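Local coordinates for Ras GTPase-activating-like protein IQGAP3 (Homo sapiens, PDB 3ISU), which binds calmodulin and, as an IQGAP-family protein, probably acts as a signalling scaffold linking Rho-family GTPases to the actin cytoskeleton, captured here as its RGC domain, at residues E40-P45 with F100-V105; A62-V67 with Q80-D85. One frame throughout, in Å; residues are numbered along the deposited sequence.

Contact 1: E40-P45 with F100-V105; sequences EIEDLP and FNKAKV
E42 N gives its hydrogen to K102 O at 2.8 Å, and K104 N gives its own to E40 O at 2.8 Å. These two backbone bonds close the short antiparallel pairing of 40-41 with 103-104. E40 and K104 form the hydrogen-bonded pair. I41 and A103 form the non-hydrogen-bonded pair beside it. Each acceptor also takes a CA-H...O contact. I41 CA lies 3.3 Å from K102 O, and A103 CA lies 3.4 Å from E40 O. Each of the two carbonyls thus receives an N-H and a weaker C-H from the facing segment.

Past I41 the chain leaves the strand in a type II beta turn, I41 to L44, closed by L44 N on I41 O. The turn carries the carboxylate of D43 to the end of the K102 side chain. D43 OD2 accepts K102 NZ in a salt bridge of 2.7 Å, using the anti lone pair. K102 is extended beyond CG, and that length spans the gap to the turn. Its CG passes E42 OE1 at 3.8 Å, where the two side chains cross at about a right angle. The charged ends of E42 and K102 do not meet.

E40 and K104 share one face of the sheet, where they run side by side and point the same way. Their contact is mostly along the chains, with E40 OE2 3.7 Å from K104 CD. The opposite charges stay 4.5 Å apart, E40 OE2 to K104 NZ, beyond a salt bridge. On the face of I41 and A103, I41 CG1 packs on the CB of A103. I41 and L44 rest on F49. Strand 38-41 is an edge of a three-stranded sheet, with 103-106 in the middle and 96-99 beyond.

Contact 2: A62-V67 with Q80-D85; sequences AGKFEV and QLHYQD
K64 lays its side chain alongside the ring of H82, both pointing the same way. Its CD comes 3.6 Å from H82 CE1, meeting the ring obliquely. K64 CG is anti to the backbone N (chi1 -178°) and the chain stays extended, which carries CE on to Q80 OE1 at 3.3 Å. The aliphatic part of K64 thus fills the groove between H82 and Q80. Its NZ forms a salt bridge with D60.

Q80 bends at chi2 (-56°), which turns its amide toward E66 on the neighbouring strand. Q80 NE2 donates to E66 OE1 at 3.2 Å. The carboxylate and amide planes stand 83° apart, and the donor meets the oxygen on its anti side.

Strands 64-71 and 74-82 make a beta hairpin, and this pairing lies toward its open end. F65 and L81 exchange two backbone bonds, F65 N to L81 O and L81 N to F65 O. K64 with H82 and E66 with Q80 are the non-hydrogen-bonded pairs on either side. H82 is the N-cap residue of helix 83-91. Y83 N, in the first turn of that helix, still donates to G63 O, 2.8 Å away.

The face with F65 and L81 is largely apolar. V67 CG2 nestles 3.8 Å from both CG and CD1 of L81. F65 turns its ring edge to L81 O, and its CE2 meets Y83 CD1 obliquely at 4.3 Å. Helix 107-119 lies against this face: F118 meets the F65 ring, L110 touches L81, and Y83 OH bonds N115. Y83 CB sits over G63, 3.5 Å from G63 O, where the glycine has no side chain to obstruct it. A water bridges A62 O and H82 ND1, in the plane of the imidazole at its edge.

In the fold
Contact 1 and contact 2 belong to two different antiparallel sheets of one small domain. Their centres lie about 20 Å apart, on opposite sides of the centre of the chain. Along the sequence, contact 2 is nested inside the loop closed by contact 1. F100, in the loop before strand 103-106, is one link between the three-stranded sheet of contact 1 and the four-stranded sheet of contact 2; L44 on V52 is another. F100 CE2 packs 4.0 Å from V67 CG1, and the F100 ring stacks edge-to-face with that of F79. F100 also touches F54 and A69. It therefore packs against residues of three strands of the larger sheet.

Contact 1: E40-P45 with F100-V105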
loop_
_atom_site.group_PDB
_atom_site.type_symbol
_atom_site.label_atom_id
_atom_site.label_comp_id
_atom_site.label_asym_id
_atom_site.label_seq_id
_atom_site.Cartn_x
_atom_site.Cartn_y
_atom_site.Cartn_z
ATOM N N GLU A 40 2.419 7.805 -8.028
ATOM C CA GLU A 40 3.748 7.869 -8.634
ATOM C C GLU A 40 4.768 7.106 -7.837
ATOM O O GLU A 40 4.594 6.850 -6.626
ATOM C CB GLU A 40 4.240 9.322 -8.791
ATOM C CG GLU A 40 4.715 9.975 -7.536
ATOM C CD GLU A 40 5.377 11.384 -7.768
ATOM O OE1 GLU A 40 4.901 12.117 -8.654
ATOM O OE2 GLU A 40 6.360 11.737 -7.052
ATOM N N ILE A 41 5.867 6.738 -8.498
ATOM C CA ILE A 41 7.042 6.269 -7.805
ATOM C C ILE A 41 8.173 7.131 -8.339
ATOM O O ILE A 41 8.552 7.056 -9.521
ATOM C CB ILE A 41 7.366 4.762 -7.987
ATOM C CG1 ILE A 41 6.180 3.870 -7.541
ATOM C CG2 ILE A 41 8.591 4.433 -7.200
ATOM C CD1 ILE A 41 6.390 2.354 -7.745
ATOM N N GLU A 42 8.681 8.001 -7.481
ATOM C CA GLU A 42 9.697 8.944 -7.912
ATOM C C GLU A 42 10.922 8.197 -8.460
ATOM O O GLU A 42 11.355 7.223 -7.873
ATOM C CB GLU A 42 10.086 9.847 -6.730
ATOM C CG GLU A 42 10.491 11.205 -7.167
ATOM C CD GLU A 42 11.166 11.999 -6.049
ATOM O OE1 GLU A 42 11.211 11.521 -4.866
ATOM O OE2 GLU A 42 11.671 13.094 -6.394
ATOM N N ASP A 43 11.438 8.645 -9.603
ATOM C CA ASP A 43 12.623 8.044 -10.253
ATOM C C ASP A 43 12.408 6.605 -10.735
ATOM O O ASP A 43 13.382 5.868 -10.892
ATOM C CB ASP A 43 13.849 8.037 -9.326
ATOM C CG ASP A 43 14.242 9.431 -8.861
ATOM O OD1 ASP A 43 14.239 10.347 -9.704
ATOM O OD2 ASP A 43 14.500 9.596 -7.645
ATOM N N LEU A 44 11.154 6.178 -10.927
ATOM C CA LEU A 44 10.930 4.864 -11.523
ATOM C C LEU A 44 9.987 5.080 -12.685
ATOM O O LEU A 44 8.850 5.507 -12.486
ATOM C CB LEU A 44 10.317 3.851 -10.546
ATOM C CG LEU A 44 10.347 2.382 -11.006
ATOM C CD1 LEU A 44 11.755 1.827 -11.181
ATOM C CD2 LEU A 44 9.578 1.511 -10.026
ATOM N N PRO A 45 10.458 4.777 -13.896
ATOM C CA PRO A 45 9.579 4.820 -15.053
ATOM C C PRO A 45 8.374 3.851 -14.890
ATOM O O PRO A 45 8.508 2.782 -14.336
ATOM C CB PRO A 45 10.500 4.377 -16.205
ATOM C CG PRO A 45 11.943 4.797 -15.701
ATOM C CD PRO A 45 11.834 4.375 -14.253
ATOM N N PHE A 100 7.684 3.719 1.440
ATOM C CA PHE A 100 9.051 3.414 1.032
ATOM C C PHE A 100 9.753 4.630 0.430
ATOM O O PHE A 100 10.413 4.503 -0.588
ATOM C CB PHE A 100 9.019 2.238 0.028
ATOM C CG PHE A 100 8.299 1.025 0.542
ATOM C CD1 PHE A 100 8.887 0.228 1.532
ATOM C CD2 PHE A 100 7.015 0.710 0.106
ATOM C CE1 PHE A 100 8.228 -0.881 2.022
ATOM C CE2 PHE A 100 6.319 -0.405 0.615
ATOM C CZ PHE A 100 6.937 -1.208 1.570
ATOM N N ASN A 101 9.558 5.818 1.020
ATOM C CA ASN A 101 10.205 7.080 0.577
ATOM C C ASN A 101 9.797 7.698 -0.790
ATOM O O ASN A 101 9.601 8.905 -0.902
ATOM C CB ASN A 101 11.729 6.952 0.635
ATOM N N LYS A 102 9.646 6.891 -1.824
ATOM C CA LYS A 102 9.375 7.427 -3.152
ATOM C C LYS A 102 8.050 7.002 -3.778
ATOM O O LYS A 102 7.722 7.483 -4.862
ATOM C CB LYS A 102 10.538 7.076 -4.080
ATOM C CG LYS A 102 11.825 7.878 -3.795
ATOM C CD LYS A 102 12.910 7.612 -4.832
ATOM C CE LYS A 102 14.113 8.533 -4.639
ATOM N NZ LYS A 102 15.243 8.109 -5.523
ATOM N N ALA A 103 7.276 6.135 -3.132
ATOM C CA ALA A 103 5.982 5.722 -3.686
ATOM C C ALA A 103 4.866 6.554 -3.092
ATOM O O ALA A 103 4.659 6.509 -1.894
ATOM C CB ALA A 103 5.708 4.242 -3.434
ATOM N N LYS A 104 4.120 7.263 -3.897
ATOM C CA LYS A 104 3.061 8.116 -3.368
ATOM C C LYS A 104 1.757 7.417 -3.631
ATOM O O LYS A 104 1.523 6.940 -4.750
ATOM C CB LYS A 104 3.061 9.481 -4.030
ATOM C CG LYS A 104 4.164 10.436 -3.596
ATOM C CD LYS A 104 3.864 11.805 -4.275
ATOM C CE LYS A 104 4.610 12.997 -3.671
ATOM N NZ LYS A 104 3.997 14.286 -4.204
ATOM N N VAL A 105 0.914 7.299 -2.610
ATOM C CA VAL A 105 -0.353 6.599 -2.720
ATOM C C VAL A 105 -1.465 7.562 -2.345
ATOM O O VAL A 105 -1.245 8.453 -1.484
ATOM C CB VAL A 105 -0.457 5.303 -1.883
ATOM C CG1 VAL A 105 0.508 4.244 -2.427
ATOM C CG2 VAL A 105 -0.178 5.558 -0.426
#

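Contact 2: A62-V67 with Q80-D85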
loop_
_atom_site.group_PDB
_atom_site.type_symbol
_atom_site.label_atom_id
_atom_site.label_comp_id
_atom_site.label_asym_id
_atom_site.label_seq_id
_atom_site.Cartn_x
_atom_site.Cartn_y
_atom_site.Cartn_z
ATOM N N ALA A 62 -5.599 -3.928 16.056
ATOM C CA ALA A 62 -6.761 -3.423 15.333
ATOM C C ALA A 62 -6.344 -2.289 14.427
ATOM O O ALA A 62 -5.683 -1.337 14.889
ATOM C CB ALA A 62 -7.836 -2.873 16.370
ATOM N N GLY A 63 -6.758 -2.338 13.164
ATOM C CA GLY A 63 -6.503 -1.229 12.246
ATOM C C GLY A 63 -5.067 -1.211 11.684
ATOM O O GLY A 63 -4.733 -0.331 10.910
ATOM N N LYS A 64 -4.254 -2.198 12.044
ATOM C CA LYS A 64 -2.830 -2.206 11.640
ATOM C C LYS A 64 -2.665 -3.169 10.482
ATOM O O LYS A 64 -3.216 -4.267 10.497
ATOM C CB LYS A 64 -1.939 -2.623 12.794
ATOM C CG LYS A 64 -0.435 -2.618 12.501
ATOM C CD LYS A 64 0.270 -2.862 13.843
ATOM C CE LYS A 64 1.763 -2.655 13.805
ATOM N NZ LYS A 64 2.298 -3.038 15.157
ATOM N N PHE A 65 -1.912 -2.750 9.471
ATOM C CA PHE A 65 -1.624 -3.582 8.308
ATOM C C PHE A 65 -0.132 -3.563 8.055
ATOM O O PHE A 65 0.515 -2.525 8.235
ATOM C CB PHE A 65 -2.317 -3.065 7.076
ATOM C CG PHE A 65 -3.790 -3.020 7.228
ATOM C CD1 PHE A 65 -4.567 -4.095 6.874
ATOM C CD2 PHE A 65 -4.393 -1.916 7.780
ATOM C CE1 PHE A 65 -5.953 -4.055 7.025
ATOM C CE2 PHE A 65 -5.799 -1.873 7.933
ATOM C CZ PHE A 65 -6.562 -2.934 7.574
ATOM N N GLU A 66 0.397 -4.733 7.730
ATOM C CA GLU A 66 1.809 -4.882 7.483
ATOM C C GLU A 66 1.967 -4.845 5.979
ATOM O O GLU A 66 1.275 -5.569 5.266
ATOM C CB GLU A 66 2.271 -6.205 8.079
ATOM C CG GLU A 66 3.743 -6.424 7.985
ATOM C CD GLU A 66 4.173 -7.561 8.911
ATOM O OE1 GLU A 66 4.330 -7.291 10.126
ATOM O OE2 GLU A 66 4.297 -8.712 8.420
ATOM N N VAL A 67 2.814 -3.938 5.499
ATOM C CA VAL A 67 3.064 -3.789 4.074
ATOM C C VAL A 67 4.477 -4.281 3.808
ATOM O O VAL A 67 5.431 -3.821 4.423
ATOM C CB VAL A 67 2.935 -2.339 3.585
ATOM C CG1 VAL A 67 3.054 -2.270 2.065
ATOM C CG2 VAL A 67 1.590 -1.754 4.011
ATOM N N GLN A 80 4.405 -0.551 8.782
ATOM C CA GLN A 80 3.095 -0.723 9.379
ATOM C C GLN A 80 2.225 0.461 9.016
ATOM O O GLN A 80 2.664 1.619 9.175
ATOM C CB GLN A 80 3.241 -0.863 10.883
ATOM C CG GLN A 80 4.167 -1.987 11.384
ATOM C CD GLN A 80 3.825 -3.391 10.885
ATOM O OE1 GLN A 80 2.657 -3.816 10.885
ATOM N NE2 GLN A 80 4.863 -4.137 10.481
ATOM N N LEU A 81 1.059 0.176 8.415
ATOM C CA LEU A 81 0.053 1.186 8.080
ATOM C C LEU A 81 -1.009 1.069 9.185
ATOM O O LEU A 81 -1.409 -0.033 9.529
ATOM C CB LEU A 81 -0.641 0.898 6.738
ATOM C CG LEU A 81 -0.202 1.344 5.343
ATOM C CD1 LEU A 81 -1.201 0.800 4.356
ATOM C CD2 LEU A 81 -0.184 2.879 5.259
ATOM N N HIS A 82 -1.445 2.203 9.716
ATOM C CA HIS A 82 -2.524 2.236 10.678
ATOM C C HIS A 82 -3.711 2.957 10.054
ATOM O O HIS A 82 -3.600 4.085 9.558
ATOM C CB HIS A 82 -2.058 2.921 11.950
ATOM C CG HIS A 82 -1.017 2.146 12.682
ATOM N ND1 HIS A 82 -1.335 1.186 13.618
ATOM C CD2 HIS A 82 0.339 2.167 12.604
ATOM C CE1 HIS A 82 -0.221 0.675 14.115
ATOM N NE2 HIS A 82 0.808 1.236 13.502
ATOM N N TYR A 83 -4.850 2.289 10.080
ATOM C CA TYR A 83 -6.041 2.831 9.478
ATOM C C TYR A 83 -6.354 4.211 10.078
ATOM O O TYR A 83 -6.722 5.140 9.347
ATOM C CB TYR A 83 -7.171 1.863 9.720
ATOM C CG TYR A 83 -8.355 2.093 8.845
ATOM C CD1 TYR A 83 -8.435 1.553 7.565
ATOM C CD2 TYR A 83 -9.376 2.932 9.271
ATOM C CE1 TYR A 83 -9.554 1.771 6.778
ATOM C CE2 TYR A 83 -10.439 3.160 8.490
ATOM C CZ TYR A 83 -10.548 2.576 7.268
ATOM O OH TYR A 83 -11.679 2.862 6.556
ATOM N N GLN A 84 -6.150 4.371 11.389
ATOM C CA GLN A 84 -6.475 5.642 12.056
ATOM C C GLN A 84 -5.591 6.795 11.569
ATOM O O GLN A 84 -6.049 7.941 11.430
ATOM C CB GLN A 84 -6.396 5.519 13.565
ATOM C CG GLN A 84 -6.829 6.817 14.315
ATOM C CD GLN A 84 -8.282 7.270 14.080
ATOM O OE1 GLN A 84 -9.205 6.442 13.858
ATOM N NE2 GLN A 84 -8.498 8.610 14.103
ATOM N N ASP A 85 -4.343 6.481 11.223
ATOM C CA ASP A 85 -3.443 7.479 10.619
ATOM C C ASP A 85 -3.948 7.917 9.229
ATOM O O ASP A 85 -3.923 9.097 8.889
ATOM C CB ASP A 85 -1.993 6.948 10.535
ATOM C CG ASP A 85 -1.342 6.774 11.891
ATOM O OD1 ASP A 85 -1.767 7.375 12.876
ATOM O OD2 ASP A 85 -0.391 6.011 11.976
HETATM O O HOH W 1 -3.856 0.647 14.440
#